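Increased recombination centers protein 6 (Saccharomyces cerevisiae, PDB 3UC9) serves as an adaptor-like clathrin coat accessory factor related to small G proteins, and is involved in gross chromosomal rearrangements and telomere healing. Local coordinates at residues M125-V139 with N157-K169. Numbering follows the deposited sequence.
Sequences MIAAHRNTFVVLVNV and NAFTNVIEFVNWK. Unlike the reference sequence in segment 125-139: V137 (reference Ala).
F159 lies against the last turn of helix 121-127: M125 CB sits over the middle of its ring, 3.5 Å from the centroid in a CH-pi contact, while I126 CD1 meets the ring edge. T160 and R130 then bond reciprocally. T160 OG1 donates to R130 O on a lone pair, at 2.7 Å, and receives R130 NE in the guanidinium plane. N161, its CG anti to the carbonyl carbon (chi1 -49°), thrusts its amide into the 128-132 loop. N161 ND2 bonds both H129 O and T132 O, the latter nearly straight at 169°, and N161 OD1 takes R130 NH2 at 2.6 Å, the guanidinium and amide planes standing 74° apart. Because R130 NH1 and NH2 also converge on M125 O, a leucine in place of R130 would probably leave that helix-end carbonyl and N161 OD1 without these donors. A water links V162 N to N131 O, and V162 O, accepting from V134 N, starts the parallel ladder that pairs strands 133-138 and 163-167. Neighbours in the sheet, the two strands are joined through helix 145-155 in a beta-alpha-beta crossover of the Rossmann-like fold, strand 163-167 forming one margin. I163 CD1 reaches M125 SD, 3.8 Å away. E164 continues the ladder and turns its carboxylate to R188 of helix 185-195. F165 lies alongside L136, whose CD1 stands 4.0 Å from the ring centroid, over the face. On the opposite face V166 CG2 touches V135 CG1. Back on the F165 side, N167 OD1 accepts N138 ND2 at 2.9 Å. W168 CB packs on V137 CG1.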
loop_
_atom_site.group_PDB
_atom_site.type_symbol
_atom_site.label_atom_id
_atom_site.label_comp_id
_atom_site.label_asym_id
_atom_site.label_seq_id
_atom_site.Cartn_x
_atom_site.Cartn_y
_atom_site.Cartn_z
ATOM N N MET A 125 -0.919 12.655 0.725
ATOM C CA MET A 125 -1.059 12.581 -0.730
ATOM C C MET A 125 -0.464 13.801 -1.429
ATOM O O MET A 125 0.127 13.670 -2.489
ATOM C CB MET A 125 -2.526 12.395 -1.123
ATOM C CG MET A 125 -3.136 11.100 -0.645
ATOM S SD MET A 125 -2.201 9.599 -0.977
ATOM C CE MET A 125 -2.017 9.747 -2.750
ATOM N N ILE A 126 -0.598 14.987 -0.838
ATOM C CA ILE A 126 0.057 16.175 -1.395
ATOM C C ILE A 126 1.563 15.946 -1.605
ATOM O O ILE A 126 2.130 16.384 -2.614
ATOM C CB ILE A 126 -0.155 17.437 -0.504
ATOM C CG1 ILE A 126 -1.635 17.838 -0.438
ATOM C CG2 ILE A 126 0.671 18.611 -1.010
ATOM C CD1 ILE A 126 -2.333 17.895 -1.766
ATOM N N ALA A 127 2.202 15.262 -0.661
ATOM C CA ALA A 127 3.643 15.020 -0.702
ATOM C C ALA A 127 4.013 13.834 -1.598
ATOM O O ALA A 127 5.145 13.753 -2.069
ATOM C CB ALA A 127 4.194 14.795 0.728
ATOM N N ALA A 128 3.079 12.907 -1.804
ATOM C CA ALA A 128 3.359 11.680 -2.564
ATOM C C ALA A 128 3.573 11.995 -4.046
ATOM O O ALA A 128 3.034 12.971 -4.584
ATOM C CB ALA A 128 2.216 10.655 -2.421
ATOM N N HIS A 129 4.378 11.162 -4.698
ATOM C CA HIS A 129 4.425 11.153 -6.146
ATOM C C HIS A 129 3.021 10.821 -6.640
ATOM O O HIS A 129 2.299 10.020 -6.035
ATOM C CB HIS A 129 5.444 10.123 -6.650
ATOM C CG HIS A 129 5.720 10.204 -8.121
ATOM N ND1 HIS A 129 4.843 9.723 -9.067
ATOM C CD2 HIS A 129 6.771 10.712 -8.808
ATOM C CE1 HIS A 129 5.339 9.932 -10.274
ATOM N NE2 HIS A 129 6.513 10.523 -10.145
ATOM N N ARG A 130 2.651 11.453 -7.744
ATOM C CA ARG A 130 1.293 11.388 -8.284
ATOM C C ARG A 130 0.881 10.007 -8.817
ATOM O O ARG A 130 -0.302 9.764 -8.995
ATOM C CB ARG A 130 1.124 12.473 -9.375
ATOM C CG ARG A 130 1.178 13.933 -8.863
ATOM C CD ARG A 130 -0.169 14.430 -8.293
ATOM N NE ARG A 130 -0.630 13.591 -7.192
ATOM C CZ ARG A 130 -0.267 13.718 -5.916
ATOM N NH1 ARG A 130 0.548 14.692 -5.520
ATOM N NH2 ARG A 130 -0.734 12.855 -5.019
ATOM N N ASN A 131 1.835 9.111 -9.053
ATOM C CA ASN A 131 1.558 7.742 -9.556
ATOM C C ASN A 131 1.496 6.633 -8.478
ATOM O O ASN A 131 0.997 5.517 -8.737
ATOM C CB ASN A 131 2.620 7.359 -10.599
ATOM C CG ASN A 131 2.297 6.055 -11.338
ATOM O OD1 ASN A 131 1.216 5.912 -11.925
ATOM N ND2 ASN A 131 3.257 5.106 -11.343
ATOM N N THR A 132 2.006 6.930 -7.289
ATOM C CA THR A 132 2.090 5.959 -6.202
ATOM C C THR A 132 0.710 5.462 -5.777
ATOM O O THR A 132 -0.156 6.255 -5.414
ATOM C CB THR A 132 2.822 6.569 -4.976
ATOM O OG1 THR A 132 4.114 7.066 -5.371
ATOM C CG2 THR A 132 3.019 5.550 -3.884
ATOM N N PHE A 133 0.486 4.152 -5.810
ATOM C CA PHE A 133 -0.756 3.635 -5.232
ATOM C C PHE A 133 -0.679 3.638 -3.692
ATOM O O PHE A 133 0.402 3.489 -3.102
ATOM C CB PHE A 133 -1.150 2.262 -5.813
ATOM C CG PHE A 133 -0.304 1.087 -5.359
ATOM C CD1 PHE A 133 -0.468 0.527 -4.098
ATOM C CD2 PHE A 133 0.592 0.485 -6.230
ATOM C CE1 PHE A 133 0.278 -0.586 -3.704
ATOM C CE2 PHE A 133 1.345 -0.626 -5.840
ATOM C CZ PHE A 133 1.187 -1.155 -4.576
ATOM N N VAL A 134 -1.824 3.839 -3.042
ATOM C CA VAL A 134 -1.893 3.830 -1.577
ATOM C C VAL A 134 -3.053 2.959 -1.139
ATOM O O VAL A 134 -4.211 3.268 -1.438
ATOM C CB VAL A 134 -2.087 5.231 -0.992
ATOM C CG1 VAL A 134 -2.127 5.139 0.527
ATOM C CG2 VAL A 134 -0.953 6.164 -1.449
ATOM N N VAL A 135 -2.730 1.870 -0.457
ATOM C CA VAL A 135 -3.738 0.941 0.050
ATOM C C VAL A 135 -3.683 0.953 1.559
ATOM O O VAL A 135 -2.628 0.734 2.150
ATOM C CB VAL A 135 -3.506 -0.482 -0.451
ATOM C CG1 VAL A 135 -4.547 -1.450 0.165
ATOM C CG2 VAL A 135 -3.545 -0.524 -1.993
ATOM N N LEU A 136 -4.832 1.211 2.177
ATOM C CA LEU A 136 -4.971 1.205 3.616
ATOM C C LEU A 136 -5.732 -0.056 3.977
ATOM O O LEU A 136 -6.915 -0.202 3.641
ATOM C CB LEU A 136 -5.720 2.434 4.092
ATOM C CG LEU A 136 -5.040 3.760 3.724
ATOM C CD1 LEU A 136 -5.478 4.264 2.347
ATOM C CD2 LEU A 136 -5.330 4.801 4.775
ATOM N N VAL A 137 -5.025 -0.970 4.633
ATOM C CA VAL A 137 -5.548 -2.285 4.950
ATOM C C VAL A 137 -6.022 -2.282 6.388
ATOM O O VAL A 137 -5.227 -2.139 7.311
ATOM C CB VAL A 137 -4.483 -3.370 4.742
ATOM C CG1 VAL A 137 -5.040 -4.738 5.130
ATOM C CG2 VAL A 137 -3.986 -3.374 3.299
ATOM N N ASN A 138 -7.329 -2.410 6.580
ATOM C CA ASN A 138 -7.897 -2.493 7.904
ATOM C C ASN A 138 -7.981 -3.922 8.431
ATOM O O ASN A 138 -8.579 -4.791 7.788
ATOM C CB ASN A 138 -9.300 -1.912 7.931
ATOM C CG ASN A 138 -9.961 -2.100 9.279
ATOM O OD1 ASN A 138 -9.462 -1.606 10.294
ATOM N ND2 ASN A 138 -11.057 -2.860 9.308
ATOM N N VAL A 139 -7.436 -4.135 9.624
ATOM C CA VAL A 139 -7.450 -5.444 10.269
ATOM C C VAL A 139 -8.474 -5.526 11.412
ATOM O O VAL A 139 -8.673 -6.603 11.972
ATOM C CB VAL A 139 -6.054 -5.839 10.800
ATOM C CG1 VAL A 139 -5.044 -5.868 9.667
ATOM C CG2 VAL A 139 -5.603 -4.903 11.925
ATOM N N ASN A 157 -11.186 8.836 -5.823
ATOM C CA ASN A 157 -11.008 9.761 -6.950
ATOM C C ASN A 157 -10.529 11.152 -6.522
ATOM O O ASN A 157 -10.613 12.108 -7.298
ATOM C CB ASN A 157 -12.306 9.851 -7.763
ATOM C CG ASN A 157 -13.544 9.865 -6.886
ATOM O OD1 ASN A 157 -13.587 10.553 -5.859
ATOM N ND2 ASN A 157 -14.556 9.091 -7.277
ATOM N N ALA A 158 -10.000 11.252 -5.303
ATOM C CA ALA A 158 -9.550 12.527 -4.735
ATOM C C ALA A 158 -8.240 13.019 -5.359
ATOM O O ALA A 158 -7.982 14.232 -5.403
ATOM C CB ALA A 158 -9.396 12.399 -3.208
ATOM N N PHE A 159 -7.427 12.080 -5.843
ATOM C CA PHE A 159 -6.111 12.383 -6.397
ATOM C C PHE A 159 -5.856 11.587 -7.683
ATOM O O PHE A 159 -6.599 10.662 -8.028
ATOM C CB PHE A 159 -5.011 12.063 -5.369
ATOM C CG PHE A 159 -4.935 13.040 -4.220
ATOM C CD1 PHE A 159 -4.093 14.144 -4.285
ATOM C CD2 PHE A 159 -5.683 12.840 -3.073
ATOM C CE1 PHE A 159 -4.010 15.039 -3.237
ATOM C CE2 PHE A 159 -5.610 13.737 -2.016
ATOM C CZ PHE A 159 -4.774 14.837 -2.102
ATOM N N THR A 160 -4.792 11.941 -8.397
ATOM C CA THR A 160 -4.337 11.120 -9.521
ATOM C C THR A 160 -4.120 9.665 -9.062
ATOM O O THR A 160 -4.380 8.711 -9.806
ATOM C CB THR A 160 -3.001 11.652 -10.104
ATOM O OG1 THR A 160 -2.069 11.843 -9.036
ATOM C CG2 THR A 160 -3.197 12.976 -10.845
ATOM N N ASN A 161 -3.623 9.510 -7.837
ATOM C CA ASN A 161 -3.252 8.207 -7.279
ATOM C C ASN A 161 -4.424 7.262 -7.096
ATOM O O ASN A 161 -5.541 7.701 -6.806
ATOM C CB ASN A 161 -2.628 8.398 -5.896
ATOM C CG ASN A 161 -1.555 9.442 -5.877
ATOM O OD1 ASN A 161 -1.826 10.645 -5.975
ATOM N ND2 ASN A 161 -0.330 9.005 -5.722
ATOM N N VAL A 162 -4.166 5.967 -7.259
ATOM C CA VAL A 162 -5.102 4.941 -6.827
ATOM C C VAL A 162 -5.007 4.884 -5.308
ATOM O O VAL A 162 -3.929 4.638 -4.754
ATOM C CB VAL A 162 -4.765 3.569 -7.440
ATOM C CG1 VAL A 162 -5.643 2.462 -6.827
ATOM C CG2 VAL A 162 -4.912 3.627 -8.968
ATOM N N ILE A 163 -6.122 5.152 -4.643
ATOM C CA ILE A 163 -6.186 5.096 -3.183
ATOM C C ILE A 163 -7.342 4.185 -2.847
ATOM O O ILE A 163 -8.440 4.390 -3.351
ATOM C CB ILE A 163 -6.461 6.468 -2.558
ATOM C CG1 ILE A 163 -5.372 7.467 -2.940
ATOM C CG2 ILE A 163 -6.574 6.344 -1.028
ATOM C CD1 ILE A 163 -5.616 8.850 -2.411
ATOM N N GLU A 164 -7.102 3.179 -2.019
ATOM C CA GLU A 164 -8.181 2.298 -1.630
ATOM C C GLU A 164 -8.056 1.749 -0.219
ATOM O O GLU A 164 -6.998 1.285 0.194
ATOM C CB GLU A 164 -8.310 1.149 -2.623
ATOM C CG GLU A 164 -9.696 0.535 -2.648
ATOM C CD GLU A 164 -10.022 -0.157 -3.959
ATOM O OE1 GLU A 164 -9.802 0.440 -5.035
ATOM O OE2 GLU A 164 -10.508 -1.303 -3.907
ATOM N N PHE A 165 -9.178 1.792 0.497
ATOM C CA PHE A 165 -9.315 1.134 1.790
ATOM C C PHE A 165 -9.820 -0.294 1.558
ATOM O O PHE A 165 -10.751 -0.502 0.777
ATOM C CB PHE A 165 -10.310 1.898 2.677
ATOM C CG PHE A 165 -9.803 3.244 3.129
ATOM C CD1 PHE A 165 -9.266 3.402 4.397
ATOM C CD2 PHE A 165 -9.833 4.339 2.279
ATOM C CE1 PHE A 165 -8.784 4.642 4.816
ATOM C CE2 PHE A 165 -9.360 5.576 2.694
ATOM C CZ PHE A 165 -8.843 5.723 3.966
ATOM N N VAL A 166 -9.200 -1.265 2.228
ATOM C CA VAL A 166 -9.548 -2.690 2.062
ATOM C C VAL A 166 -9.581 -3.391 3.423
ATOM O O VAL A 166 -8.697 -3.188 4.251
ATOM C CB VAL A 166 -8.520 -3.401 1.136
ATOM C CG1 VAL A 166 -8.855 -4.889 0.986
ATOM C CG2 VAL A 166 -8.491 -2.757 -0.245
ATOM N N ASN A 167 -10.613 -4.203 3.670
ATOM C CA ASN A 167 -10.654 -5.048 4.856
ATOM C C ASN A 167 -9.852 -6.327 4.625
ATOM O O ASN A 167 -9.948 -6.930 3.556
ATOM C CB ASN A 167 -12.100 -5.434 5.194
ATOM C CG ASN A 167 -12.782 -4.450 6.115
ATOM O OD1 ASN A 167 -12.137 -3.652 6.780
ATOM N ND2 ASN A 167 -14.121 -4.529 6.181
ATOM N N TRP A 168 -9.079 -6.743 5.630
ATOM C CA TRP A 168 -8.382 -8.028 5.598
ATOM C C TRP A 168 -8.484 -8.757 6.944
ATOM O O TRP A 168 -8.032 -8.251 7.967
ATOM C CB TRP A 168 -6.922 -7.834 5.198
ATOM C CG TRP A 168 -6.144 -9.115 5.124
ATOM C CD1 TRP A 168 -6.450 -10.225 4.382
ATOM C CD2 TRP A 168 -4.933 -9.414 5.815
ATOM N NE1 TRP A 168 -5.493 -11.200 4.572
ATOM C CE2 TRP A 168 -4.554 -10.728 5.451
ATOM C CE3 TRP A 168 -4.127 -8.700 6.711
ATOM C CZ2 TRP A 168 -3.399 -11.340 5.947
ATOM C CZ3 TRP A 168 -2.981 -9.311 7.210
ATOM C CH2 TRP A 168 -2.629 -10.622 6.822
ATOM N N LYS A 169 -9.073 -9.953 6.916
ATOM C CA LYS A 169 -9.311 -10.767 8.116
ATOM C C LYS A 169 -8.587 -12.110 8.033
ATOM O O LYS A 169 -7.377 -12.155 7.794
ATOM C CB LYS A 169 -10.817 -11.000 8.289
ATOM C CG LYS A 169 -11.617 -9.697 8.371
ATOM C CD LYS A 169 -13.107 -9.940 8.599
ATOM C CE LYS A 169 -13.867 -8.616 8.667
ATOM N NZ LYS A 169 -15.317 -8.790 8.974
HETATM O O HOH W 1 -1.653 5.013 -8.655
#